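Local atomic coordinates of putative glutathione S-transferase (Corynebacterium glutamicum, PDB entry 3M1G), a protein that probably acts as a glutathione transferase of the ECM4-like, omega-like kind, pairing a thioredoxin-fold domain with an all-helical C-terminal domain. Residues 54-58 and 59-63; 167-170 and 171-175; 204-208 and 209-213; 246-249 and 250-254. All blocks are in the same frame, centred on the assembly; numbering follows the deposited sequence. Where two conformers were deposited one is given.

Contact 1: residues 54-58 and 59-63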
loop_
_atom_site.group_PDB
_atom_site.type_symbol
_atom_site.label_atom_id
_atom_site.label_comp_id
_atom_site.label_asym_id
_atom_site.label_seq_id
_atom_site.Cartn_x
_atom_site.Cartn_y
_atom_site.Cartn_z
ATOM N N HIS A 54 -7.597 -44.653 6.442
ATOM C CA HIS A 54 -6.666 -44.514 5.318
ATOM C C HIS A 54 -7.293 -45.093 4.047
ATOM O O HIS A 54 -7.825 -46.221 4.048
ATOM C CB HIS A 54 -5.346 -45.219 5.601
ATOM C CG HIS A 54 -4.455 -44.471 6.547
ATOM N ND1 HIS A 54 -3.242 -44.967 6.966
ATOM C CD2 HIS A 54 -4.643 -43.312 7.218
ATOM C CE1 HIS A 54 -2.703 -44.114 7.818
ATOM N NE2 HIS A 54 -3.533 -43.107 7.993
ATOM N N TRP A 55 -7.251 -44.283 2.994
ATOM C CA TRP A 55 -7.813 -44.584 1.704
ATOM C C TRP A 55 -6.645 -44.903 0.739
ATOM O O TRP A 55 -5.528 -44.518 1.002
ATOM C CB TRP A 55 -8.569 -43.373 1.171
ATOM C CG TRP A 55 -9.705 -42.879 1.975
ATOM C CD1 TRP A 55 -9.664 -42.396 3.266
ATOM C CD2 TRP A 55 -11.082 -42.775 1.558
ATOM N NE1 TRP A 55 -10.917 -41.995 3.654
ATOM C CE2 TRP A 55 -11.804 -42.210 2.631
ATOM C CE3 TRP A 55 -11.761 -43.075 0.378
ATOM C CZ2 TRP A 55 -13.196 -41.957 2.564
ATOM C CZ3 TRP A 55 -13.114 -42.807 0.299
ATOM C CH2 TRP A 55 -13.826 -42.254 1.401
ATOM N N PRO A 56 -6.924 -45.599 -0.366
ATOM C CA PRO A 56 -5.894 -46.003 -1.299
ATOM C C PRO A 56 -5.602 -44.984 -2.367
ATOM O O PRO A 56 -6.534 -44.395 -2.922
ATOM C CB PRO A 56 -6.478 -47.273 -1.932
ATOM C CG PRO A 56 -7.938 -47.027 -1.926
ATOM C CD PRO A 56 -8.209 -46.277 -0.639
ATOM N N VAL A 57 -4.322 -44.763 -2.657
ATOM C CA VAL A 57 -3.972 -43.980 -3.868
ATOM C C VAL A 57 -4.389 -44.800 -5.098
ATOM O O VAL A 57 -4.172 -46.021 -5.147
ATOM C CB VAL A 57 -2.504 -43.603 -3.945
ATOM C CG1 VAL A 57 -2.086 -42.699 -2.758
ATOM C CG2 VAL A 57 -1.607 -44.860 -4.012
ATOM N N GLU A 58 -5.117 -44.150 -6.002
ATOM C CA GLU A 58 -5.478 -44.680 -7.293
ATOM C C GLU A 58 -5.960 -43.553 -8.184
ATOM O O GLU A 58 -6.426 -42.526 -7.684
ATOM C CB GLU A 58 -6.573 -45.760 -7.187
ATOM C CG GLU A 58 -7.832 -45.303 -6.505
ATOM C CD GLU A 58 -8.855 -46.421 -6.336
ATOM O OE1 GLU A 58 -9.630 -46.704 -7.287
ATOM O OE2 GLU A 58 -8.917 -46.986 -5.206
ATOM N N ALA A 59 -5.844 -43.763 -9.496
ATOM C CA ALA A 59 -6.217 -42.790 -10.478
ATOM C C ALA A 59 -7.732 -42.761 -10.643
ATOM O O ALA A 59 -8.393 -43.801 -10.611
ATOM C CB ALA A 59 -5.548 -43.115 -11.874
ATOM N N GLY A 60 -8.268 -41.583 -10.910
ATOM C CA GLY A 60 -9.668 -41.484 -11.321
ATOM C C GLY A 60 -10.667 -41.669 -10.173
ATOM O O GLY A 60 -11.835 -41.874 -10.441
ATOM N N ARG A 61 -10.229 -41.637 -8.915
ATOM C CA ARG A 61 -11.175 -41.819 -7.806
ATOM C C ARG A 61 -11.478 -40.495 -7.061
ATOM O O ARG A 61 -12.590 -40.313 -6.557
ATOM C CB ARG A 61 -10.663 -42.847 -6.803
ATOM C CG ARG A 61 -11.670 -43.212 -5.682
ATOM C CD ARG A 61 -11.216 -44.431 -4.900
ATOM N NE ARG A 61 -12.097 -44.749 -3.761
ATOM C CZ ARG A 61 -11.978 -45.829 -2.995
ATOM N NH1 ARG A 61 -10.999 -46.728 -3.205
ATOM N NH2 ARG A 61 -12.808 -46.016 -1.984
ATOM N N TYR A 62 -10.498 -39.611 -6.999
ATOM C CA TYR A 62 -10.582 -38.421 -6.156
ATOM C C TYR A 62 -10.499 -37.110 -6.934
ATOM O O TYR A 62 -9.880 -37.023 -8.020
ATOM C CB TYR A 62 -9.458 -38.434 -5.113
ATOM C CG TYR A 62 -9.317 -39.719 -4.369
ATOM C CD1 TYR A 62 -10.225 -40.071 -3.377
ATOM C CD2 TYR A 62 -8.291 -40.631 -4.700
ATOM C CE1 TYR A 62 -10.103 -41.247 -2.699
ATOM C CE2 TYR A 62 -8.150 -41.809 -4.041
ATOM C CZ TYR A 62 -9.061 -42.141 -3.045
ATOM O OH TYR A 62 -8.924 -43.329 -2.363
ATOM N N ARG A 63 -11.108 -36.072 -6.345
ATOM C CA ARG A 63 -11.103 -34.723 -6.900
ATOM C C ARG A 63 -10.546 -33.750 -5.877
ATOM O O ARG A 63 -10.920 -33.794 -4.699
ATOM C CB ARG A 63 -12.539 -34.306 -7.277
ATOM C CG ARG A 63 -12.692 -32.850 -7.730
ATOM C CD ARG A 63 -14.141 -32.546 -8.141
ATOM N NE ARG A 63 -14.397 -33.274 -9.361
ATOM C CZ ARG A 63 -14.366 -32.747 -10.582
ATOM N NH1 ARG A 63 -14.194 -31.442 -10.775
ATOM N NH2 ARG A 63 -14.578 -33.542 -11.621
HETATM O O HOH W 1 -7.907 -40.107 -8.040
HETATM O O HOH W 2 -10.343 -45.490 -9.509
#

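Contact 2: residues 167-170 and 171-175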
loop_
_atom_site.group_PDB
_atom_site.type_symbol
_atom_site.label_atom_id
_atom_site.label_comp_id
_atom_site.label_asym_id
_atom_site.label_seq_id
_atom_site.Cartn_x
_atom_site.Cartn_y
_atom_site.Cartn_z
ATOM N N GLN A 167 4.211 -43.084 -7.268
ATOM C CA GLN A 167 4.136 -43.905 -8.488
ATOM C C GLN A 167 3.251 -43.285 -9.536
ATOM O O GLN A 167 3.280 -43.734 -10.650
ATOM C CB GLN A 167 3.654 -45.325 -8.174
ATOM C CG GLN A 167 4.544 -46.057 -7.170
ATOM C CD GLN A 167 6.053 -46.056 -7.519
ATOM O OE1 GLN A 167 6.871 -45.919 -6.607
ATOM N NE2 GLN A 167 6.418 -46.218 -8.808
ATOM N N PHE A 168 2.492 -42.243 -9.202
ATOM C CA PHE A 168 1.661 -41.544 -10.178
ATOM C C PHE A 168 2.276 -40.209 -10.636
ATOM O O PHE A 168 1.702 -39.546 -11.478
ATOM C CB PHE A 168 0.280 -41.259 -9.614
ATOM C CG PHE A 168 -0.521 -42.503 -9.267
ATOM C CD1 PHE A 168 -0.298 -43.178 -8.097
ATOM C CD2 PHE A 168 -1.467 -42.990 -10.135
ATOM C CE1 PHE A 168 -0.999 -44.359 -7.793
ATOM C CE2 PHE A 168 -2.193 -44.130 -9.837
ATOM C CZ PHE A 168 -1.949 -44.824 -8.681
ATOM N N HIS A 169 3.401 -39.789 -10.057
ATOM C CA HIS A 169 4.059 -38.585 -10.518
ATOM C C HIS A 169 4.486 -38.725 -11.960
ATOM O O HIS A 169 4.804 -39.825 -12.422
ATOM C CB HIS A 169 5.349 -38.298 -9.733
ATOM C CG HIS A 169 5.147 -38.008 -8.280
ATOM N ND1 HIS A 169 6.202 -37.863 -7.410
ATOM C CD2 HIS A 169 4.024 -37.852 -7.537
ATOM C CE1 HIS A 169 5.749 -37.614 -6.198
ATOM N NE2 HIS A 169 4.426 -37.609 -6.244
ATOM N N ARG A 170 4.587 -37.589 -12.640
ATOM C CA ARG A 170 5.271 -37.498 -13.931
ATOM C C ARG A 170 6.688 -38.055 -13.785
ATOM O O ARG A 170 7.369 -37.780 -12.802
ATOM C CB ARG A 170 5.325 -36.014 -14.394
ATOM C CG ARG A 170 6.093 -35.752 -15.705
ATOM C CD ARG A 170 6.302 -34.247 -16.040
ATOM N NE ARG A 170 7.148 -33.546 -15.071
ATOM C CZ ARG A 170 6.703 -32.849 -14.026
ATOM N NH1 ARG A 170 5.399 -32.730 -13.784
ATOM N NH2 ARG A 170 7.572 -32.297 -13.205
ATOM N N GLU A 171 7.143 -38.839 -14.761
ATOM C CA GLU A 171 8.511 -39.348 -14.719
ATOM C C GLU A 171 9.478 -38.138 -14.712
ATOM O O GLU A 171 9.361 -37.216 -15.527
ATOM C CB GLU A 171 8.782 -40.301 -15.899
ATOM C CG GLU A 171 10.075 -41.152 -15.763
ATOM C CD GLU A 171 10.562 -41.726 -17.099
ATOM O OE1 GLU A 171 9.739 -42.292 -17.847
ATOM O OE2 GLU A 171 11.771 -41.597 -17.403
ATOM N N GLY A 172 10.422 -38.141 -13.775
ATOM C CA GLY A 172 11.365 -37.037 -13.619
ATOM C C GLY A 172 10.839 -35.881 -12.749
ATOM O O GLY A 172 11.482 -34.846 -12.673
ATOM N N ALA A 173 9.685 -36.054 -12.098
ATOM C CA ALA A 173 9.104 -35.010 -11.217
ATOM C C ALA A 173 10.059 -34.628 -10.081
ATOM O O ALA A 173 10.816 -35.440 -9.669
ATOM C CB ALA A 173 7.753 -35.499 -10.610
ATOM N N PRO A 174 10.004 -33.372 -9.569
ATOM C CA PRO A 174 10.971 -33.046 -8.525
ATOM C C PRO A 174 10.680 -33.770 -7.196
ATOM O O PRO A 174 9.540 -34.131 -6.908
ATOM C CB PRO A 174 10.781 -31.524 -8.335
ATOM C CG PRO A 174 9.396 -31.248 -8.825
ATOM C CD PRO A 174 9.225 -32.206 -9.976
ATOM N N ASN A 175 11.721 -33.913 -6.387
ATOM C CA ASN A 175 11.618 -34.318 -4.981
ATOM C C ASN A 175 11.508 -33.038 -4.130
ATOM O O ASN A 175 12.524 -32.379 -3.795
ATOM C CB ASN A 175 12.871 -35.156 -4.591
ATOM C CG ASN A 175 12.816 -35.662 -3.157
ATOM O OD1 ASN A 175 11.923 -35.274 -2.384
ATOM N ND2 ASN A 175 13.778 -36.510 -2.780
#

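Contact 3: residues 204-208 and 209-213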
loop_
_atom_site.group_PDB
_atom_site.type_symbol
_atom_site.label_atom_id
_atom_site.label_comp_id
_atom_site.label_asym_id
_atom_site.label_seq_id
_atom_site.Cartn_x
_atom_site.Cartn_y
_atom_site.Cartn_z
ATOM N N GLY A 204 -5.045 -8.438 9.584
ATOM C CA GLY A 204 -6.184 -7.916 8.868
ATOM C C GLY A 204 -7.515 -7.994 9.589
ATOM O O GLY A 204 -8.323 -7.068 9.470
ATOM N N PHE A 205 -7.752 -9.097 10.320
ATOM C CA PHE A 205 -9.001 -9.290 11.037
ATOM C C PHE A 205 -8.940 -8.868 12.497
ATOM O O PHE A 205 -9.847 -9.171 13.244
ATOM C CB PHE A 205 -9.473 -10.756 10.923
ATOM C CG PHE A 205 -9.942 -11.126 9.543
ATOM C CD1 PHE A 205 -10.947 -10.405 8.927
ATOM C CD2 PHE A 205 -9.420 -12.194 8.881
ATOM C CE1 PHE A 205 -11.381 -10.729 7.649
ATOM C CE2 PHE A 205 -9.883 -12.539 7.612
ATOM C CZ PHE A 205 -10.845 -11.783 7.001
ATOM N N ALA A 206 -7.891 -8.166 12.902
ATOM C CA ALA A 206 -7.755 -7.727 14.278
ATOM C C ALA A 206 -9.008 -6.962 14.684
ATOM O O ALA A 206 -9.524 -6.150 13.910
ATOM C CB ALA A 206 -6.544 -6.853 14.448
ATOM N N GLY A 207 -9.453 -7.212 15.915
ATOM C CA GLY A 207 -10.680 -6.627 16.458
ATOM C C GLY A 207 -10.477 -5.373 17.284
ATOM O O GLY A 207 -11.442 -4.830 17.797
ATOM N N SER A 208 -9.236 -4.952 17.472
ATOM C CA SER A 208 -8.926 -3.758 18.212
ATOM C C SER A 208 -7.582 -3.239 17.693
ATOM O O SER A 208 -6.851 -3.968 17.008
ATOM C CB SER A 208 -8.811 -4.051 19.712
ATOM O OG SER A 208 -7.685 -4.894 19.939
ATOM N N GLN A 209 -7.257 -2.004 18.048
ATOM C CA GLN A 209 -6.008 -1.380 17.611
ATOM C C GLN A 209 -4.833 -2.145 18.186
ATOM O O GLN A 209 -3.815 -2.360 17.521
ATOM C CB GLN A 209 -5.920 0.068 18.102
ATOM C CG GLN A 209 -4.671 0.849 17.573
ATOM C CD GLN A 209 -4.700 0.955 16.062
ATOM O OE1 GLN A 209 -5.684 1.432 15.482
ATOM N NE2 GLN A 209 -3.672 0.456 15.417
ATOM N N GLU A 210 -5.003 -2.559 19.438
ATOM C CA GLU A 210 -3.973 -3.259 20.196
ATOM C C GLU A 210 -3.658 -4.589 19.538
ATOM O O GLU A 210 -2.507 -4.977 19.446
ATOM C CB GLU A 210 -4.442 -3.503 21.641
ATOM C CG GLU A 210 -4.571 -2.225 22.481
ATOM C CD GLU A 210 -5.694 -1.216 22.043
ATOM O OE1 GLU A 210 -6.739 -1.619 21.448
ATOM O OE2 GLU A 210 -5.511 0.005 22.324
ATOM N N ALA A 211 -4.695 -5.279 19.092
ATOM C CA ALA A 211 -4.537 -6.572 18.454
ATOM C C ALA A 211 -3.856 -6.375 17.108
ATOM O O ALA A 211 -3.020 -7.170 16.722
ATOM C CB ALA A 211 -5.904 -7.295 18.289
ATOM N N HIS A 212 -4.218 -5.311 16.384
ATOM C CA HIS A 212 -3.529 -4.990 15.118
ATOM C C HIS A 212 -2.045 -4.769 15.360
ATOM O O HIS A 212 -1.212 -5.359 14.663
ATOM C CB HIS A 212 -4.153 -3.794 14.382
ATOM C CG HIS A 212 -3.296 -3.262 13.271
ATOM N ND1 HIS A 212 -3.301 -3.800 12.003
ATOM C CD2 HIS A 212 -2.357 -2.287 13.263
ATOM C CE1 HIS A 212 -2.436 -3.140 11.247
ATOM N NE2 HIS A 212 -1.867 -2.199 11.985
ATOM N N ASN A 213 -1.729 -3.925 16.324
ATOM C CA ASN A 213 -0.345 -3.557 16.625
ATOM C C ASN A 213 0.553 -4.779 16.883
ATOM O O ASN A 213 1.683 -4.863 16.394
ATOM C CB ASN A 213 -0.256 -2.647 17.835
ATOM C CG ASN A 213 -0.883 -1.261 17.615
ATOM O OD1 ASN A 213 -1.224 -0.857 16.498
ATOM N ND2 ASN A 213 -1.025 -0.528 18.713
#

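Contact 4: residues 246-249 and 250-254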
loop_
_atom_site.group_PDB
_atom_site.type_symbol
_atom_site.label_atom_id
_atom_site.label_comp_id
_atom_site.label_asym_id
_atom_site.label_seq_id
_atom_site.Cartn_x
_atom_site.Cartn_y
_atom_site.Cartn_z
ATOM N N ILE A 246 6.544 -23.678 -1.378
ATOM C CA ILE A 246 5.178 -23.811 -1.792
ATOM C C ILE A 246 4.191 -23.320 -0.709
ATOM O O ILE A 246 3.088 -22.880 -1.039
ATOM C CB ILE A 246 4.943 -25.253 -2.206
ATOM C CG1 ILE A 246 5.765 -25.503 -3.511
ATOM C CG2 ILE A 246 3.459 -25.552 -2.397
ATOM C CD1 ILE A 246 6.117 -26.892 -3.749
ATOM N N ARG A 247 4.590 -23.395 0.563
ATOM C CA ARG A 247 3.805 -22.865 1.654
ATOM C C ARG A 247 4.010 -21.350 1.860
ATOM O O ARG A 247 3.111 -20.671 2.327
ATOM C CB ARG A 247 4.115 -23.589 2.940
ATOM C CG ARG A 247 3.665 -25.030 2.868
ATOM C CD ARG A 247 3.771 -25.708 4.196
ATOM N NE ARG A 247 3.588 -27.148 4.065
ATOM C CZ ARG A 247 3.456 -27.999 5.082
ATOM N NH1 ARG A 247 3.305 -29.290 4.825
ATOM N NH2 ARG A 247 3.483 -27.583 6.346
ATOM N N LEU A 248 5.141 -20.803 1.455
ATOM C CA LEU A 248 5.377 -19.354 1.608
ATOM C C LEU A 248 4.813 -18.537 0.410
ATOM O O LEU A 248 4.168 -17.510 0.607
ATOM C CB LEU A 248 6.855 -19.072 1.831
ATOM C CG LEU A 248 7.286 -17.600 1.895
ATOM C CD1 LEU A 248 6.533 -16.853 3.011
ATOM C CD2 LEU A 248 8.805 -17.488 2.049
ATOM N N TYR A 249 5.025 -19.026 -0.809
ATOM C CA TYR A 249 4.612 -18.341 -2.023
ATOM C C TYR A 249 3.194 -17.808 -2.014
ATOM O O TYR A 249 2.988 -16.656 -2.363
ATOM C CB TYR A 249 4.866 -19.222 -3.246
ATOM C CG TYR A 249 4.339 -18.703 -4.534
ATOM C CD1 TYR A 249 5.076 -17.826 -5.310
ATOM C CD2 TYR A 249 3.083 -19.086 -4.996
ATOM C CE1 TYR A 249 4.576 -17.360 -6.511
ATOM C CE2 TYR A 249 2.590 -18.622 -6.188
ATOM C CZ TYR A 249 3.342 -17.746 -6.936
ATOM O OH TYR A 249 2.824 -17.304 -8.136
ATOM N N PRO A 250 2.205 -18.612 -1.584
ATOM C CA PRO A 250 0.835 -18.118 -1.669
ATOM C C PRO A 250 0.573 -16.853 -0.832
ATOM O O PRO A 250 -0.280 -16.047 -1.217
ATOM C CB PRO A 250 0.003 -19.305 -1.157
ATOM C CG PRO A 250 0.849 -20.528 -1.535
ATOM C CD PRO A 250 2.251 -20.040 -1.207
ATOM N N THR A 251 1.288 -16.691 0.283
ATOM C CA THR A 251 1.189 -15.477 1.074
ATOM C C THR A 251 1.883 -14.292 0.359
ATOM O O THR A 251 1.293 -13.213 0.203
ATOM C CB THR A 251 1.729 -15.664 2.510
ATOM O OG1 THR A 251 0.937 -16.669 3.166
ATOM C CG2 THR A 251 1.525 -14.351 3.321
ATOM N N LEU A 252 3.096 -14.507 -0.110
ATOM C CA LEU A 252 3.873 -13.438 -0.750
ATOM C C LEU A 252 3.236 -12.927 -2.041
ATOM O O LEU A 252 3.218 -11.712 -2.277
ATOM C CB LEU A 252 5.316 -13.849 -1.018
ATOM C CG LEU A 252 6.217 -14.119 0.180
ATOM C CD1 LEU A 252 7.633 -14.518 -0.327
ATOM C CD2 LEU A 252 6.286 -12.953 1.184
ATOM N N VAL A 253 2.673 -13.835 -2.835
ATOM C CA VAL A 253 2.074 -13.474 -4.109
ATOM C C VAL A 253 0.757 -12.681 -3.980
ATOM O O VAL A 253 0.350 -11.981 -4.916
ATOM C CB VAL A 253 1.912 -14.698 -5.004
ATOM C CG1 VAL A 253 0.633 -15.509 -4.645
ATOM C CG2 VAL A 253 1.959 -14.285 -6.474
ATOM N N ARG A 254 0.130 -12.759 -2.812
ATOM C CA ARG A 254 -1.065 -12.028 -2.501
ATOM C C ARG A 254 -0.761 -10.769 -1.681
ATOM O O ARG A 254 -1.669 -10.004 -1.335
ATOM C CB ARG A 254 -2.042 -12.911 -1.702
ATOM C CG ARG A 254 -2.678 -14.028 -2.508
ATOM C CD ARG A 254 -3.336 -15.095 -1.630
ATOM N NE ARG A 254 -4.043 -16.034 -2.494
ATOM C CZ ARG A 254 -3.440 -16.974 -3.236
ATOM N NH1 ARG A 254 -2.140 -17.131 -3.170
ATOM N NH2 ARG A 254 -4.153 -17.755 -4.047
#

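Contact 1: residues 54-58 and 59-63
Glu58 and Arg61 reach across a short reversal of the chain to form a salt bridge, Arg61 NH1 to Glu58 OE2 at 2.9 Å. The oxygen lies in the guanidinium plane but is met from above the carboxylate, the two flat groups standing 82° apart. Arg61 CG is anti to its own N (chi1 -174°), and from there the chain runs fully extended past the carboxylate, Arg61 CD lying 3.4 Å from Glu58 CD. The guanidinium ends against Pro56 CG, and Arg61 NH2 comes obliquely against the Trp55 ring. Further partners hold both ends: Gly42 N donates to Glu58 OE2, Glu143 pairs with Arg61 NE. This turn carries the chain from strand 53-56, of a small three-stranded sheet, into strand 62-66 of the thioredoxin-fold sheet. Beneath the arginine lies Tyr62, with Arg61 CG 3.8 Å above the plane of its ring, over the centre. Tyr62 OH donates to Pro56 O at 2.7 Å, tilted from the carbonyl plane, while Trp55 CE3 meets the ring edge 3.9 Å from Tyr62 CE1. Two waters cross the turn: one donates to Glu58 O and accepts from Tyr62 N at 2.8 Å, the other donates to Glu58 OE1 (2.6 Å) and to Ala59 O.

Contact 2: residues 167-170 and 171-175
Arg170 NH2, which rests 3.6 Å from Pro174 CD, is gripped by two carbonyl oxygens beyond this turn, Leu82 O at the end of helix 71-83 and Thr343 O in the C-terminal tail. The side chain gets there by leaving the backbone with CG opposite its own N (chi1 177°), running straight to CD, and then bending at chi3 (65°). That bend brings the guanidinium back over the turn, with one face looking onto the methyl of Ala173, whose CB stands 4.1 Å above the plane and off towards the rim. On the way, Arg170 CG passes 3.6 Å from Glu171 O.

The backbone under it is a type II beta turn from Arg170 to Ala173, closed by Ala173 N donating to Arg170 O at 3.0 Å. The bond is bent, with an N-H...O angle of 144° and the donor above the carbonyl plane. Gly172 takes the third position with a positive phi, where a side chain would press on the preceding carbonyl. Past the turn, Ala173 CB packs on His169 CB at 3.8 Å, and the imidazole reaches back to give His169 NE2 to Phe161 O in helix 154-163. Pro174 also touches Phe338 and Val342 of the tail.

Thr343 OG1, donating to Glu171 O, adds a separate tie to the tail. Two neutral backbone carbonyls share the NH2 end of the guanidinium, so the loop is bound to helix 71-83 and to the tail without a carboxylate at that nitrogen.

Contact 3: residues 204-208 and 209-213
Ala206 CB is pressed against the first turn of helix 209-229, 3.4 Å from His212 N and 3.9 Å from the methyl of Ala211. This is the tight part: the methyl sits over the backbone between Ala211 and His212, and the loop folds closely enough to bring the CA atoms of Ala206 and His212 within 5.1 Å. Beside it Ser208 holds the helix start with two bonds. Its OG, turned in between its own N and carbonyl carbon (chi1 66°), accepts from Ala211 N at 3.1 Å, and its O accepts from His212 N at 3.0 Å with an N-H...O angle of 161°.

The outer side is looser. Glu210 is exposed; its chain, bent at chi2, folds back only far enough to bring OE1 3.6 Å from Ser208 CB. Gly207, also exposed, has no more than its N within 4.3 Å of Ala211 CB. Gln209 and His212 look elsewhere. Gln209 NE2 donates to Asn213 OD1 at 3.0 Å, one turn along the helix, the acceptor lying in its amide plane, and also to Val315 O of the second subunit. His212 NE2 bonds to Val317 N of that same subunit, and Ile314 there packs on both residues.

A serine hydroxyl taking up the amide of the third helical residue is the classic N-cap, here starting a helix of the GST C-terminal domain right where the dimer partner leans on it.

Contact 4: residues 246-249 and 250-254
This is a buried contact within helix 243-253, at a proline kink near its end, deep in the all-helical C-terminal domain of the GST fold; its centre lies about 6 Å from the centre of the chain. Pro250 has no N-H to offer Ile246 O; its CD occupies that position instead, 3.0 Å from the oxygen. Thr251 N also misses Arg247 O and makes only a weak bond to Leu248 O; Arg247 O accepts instead from Asn197 ND2 of helix 182-197. Regular pairing then resumes, with Leu252 N bonded to Leu248 O at 3.3 Å and Val253 N to Tyr249 O at 2.9 Å, the latter almost straight along the carbonyl.

Around this backbone the side chains pack one turn apart. Tyr249, with CG anti to N (chi1 173°), extends its ring so that Val253 CB lies over one face, a CH-pi contact 4.1 Å from the centroid, while Val253 CG2 touches Tyr249 OH at 3.6 Å. That hydroxyl is bonded to Thr293. On another side Leu248 CG meets Leu252 CD1 at 3.8 Å, both leucines resting on Tyr279 of helix 274-284. Arg254 reaches the other domain, bonding Ala69 O next to the predicted nucleophile Cys70, and folds back so that Arg254 NH1 donates to Pro250 O at 2.9 Å.

How the contacts relate
Contacts 1 and 2 are neighbours, their centres about 17 Å apart, and they touch through Phe168: its CE1 lies 3.9 Å from Val57 CG2 and its CZ 3.8 Å from Glu58 CA. Contact 3 is on the opposite side of the chain's centre, about 42 Å from contact 1 and 44 Å from contact 2, centre to centre. Contact 4 lies deeper, its centre about 22 Å from that of contact 3. It is also nearest the predicted active site: the side chain of Thr251 is about 4 Å from that of Tyr259, predicted to lower the pKa of the active-site cysteine, and about 6 Å from that of Tyr201, the predicted proton donor/acceptor; the side chain of Ala206 in contact 3 is about 9 Å from that of Tyr201.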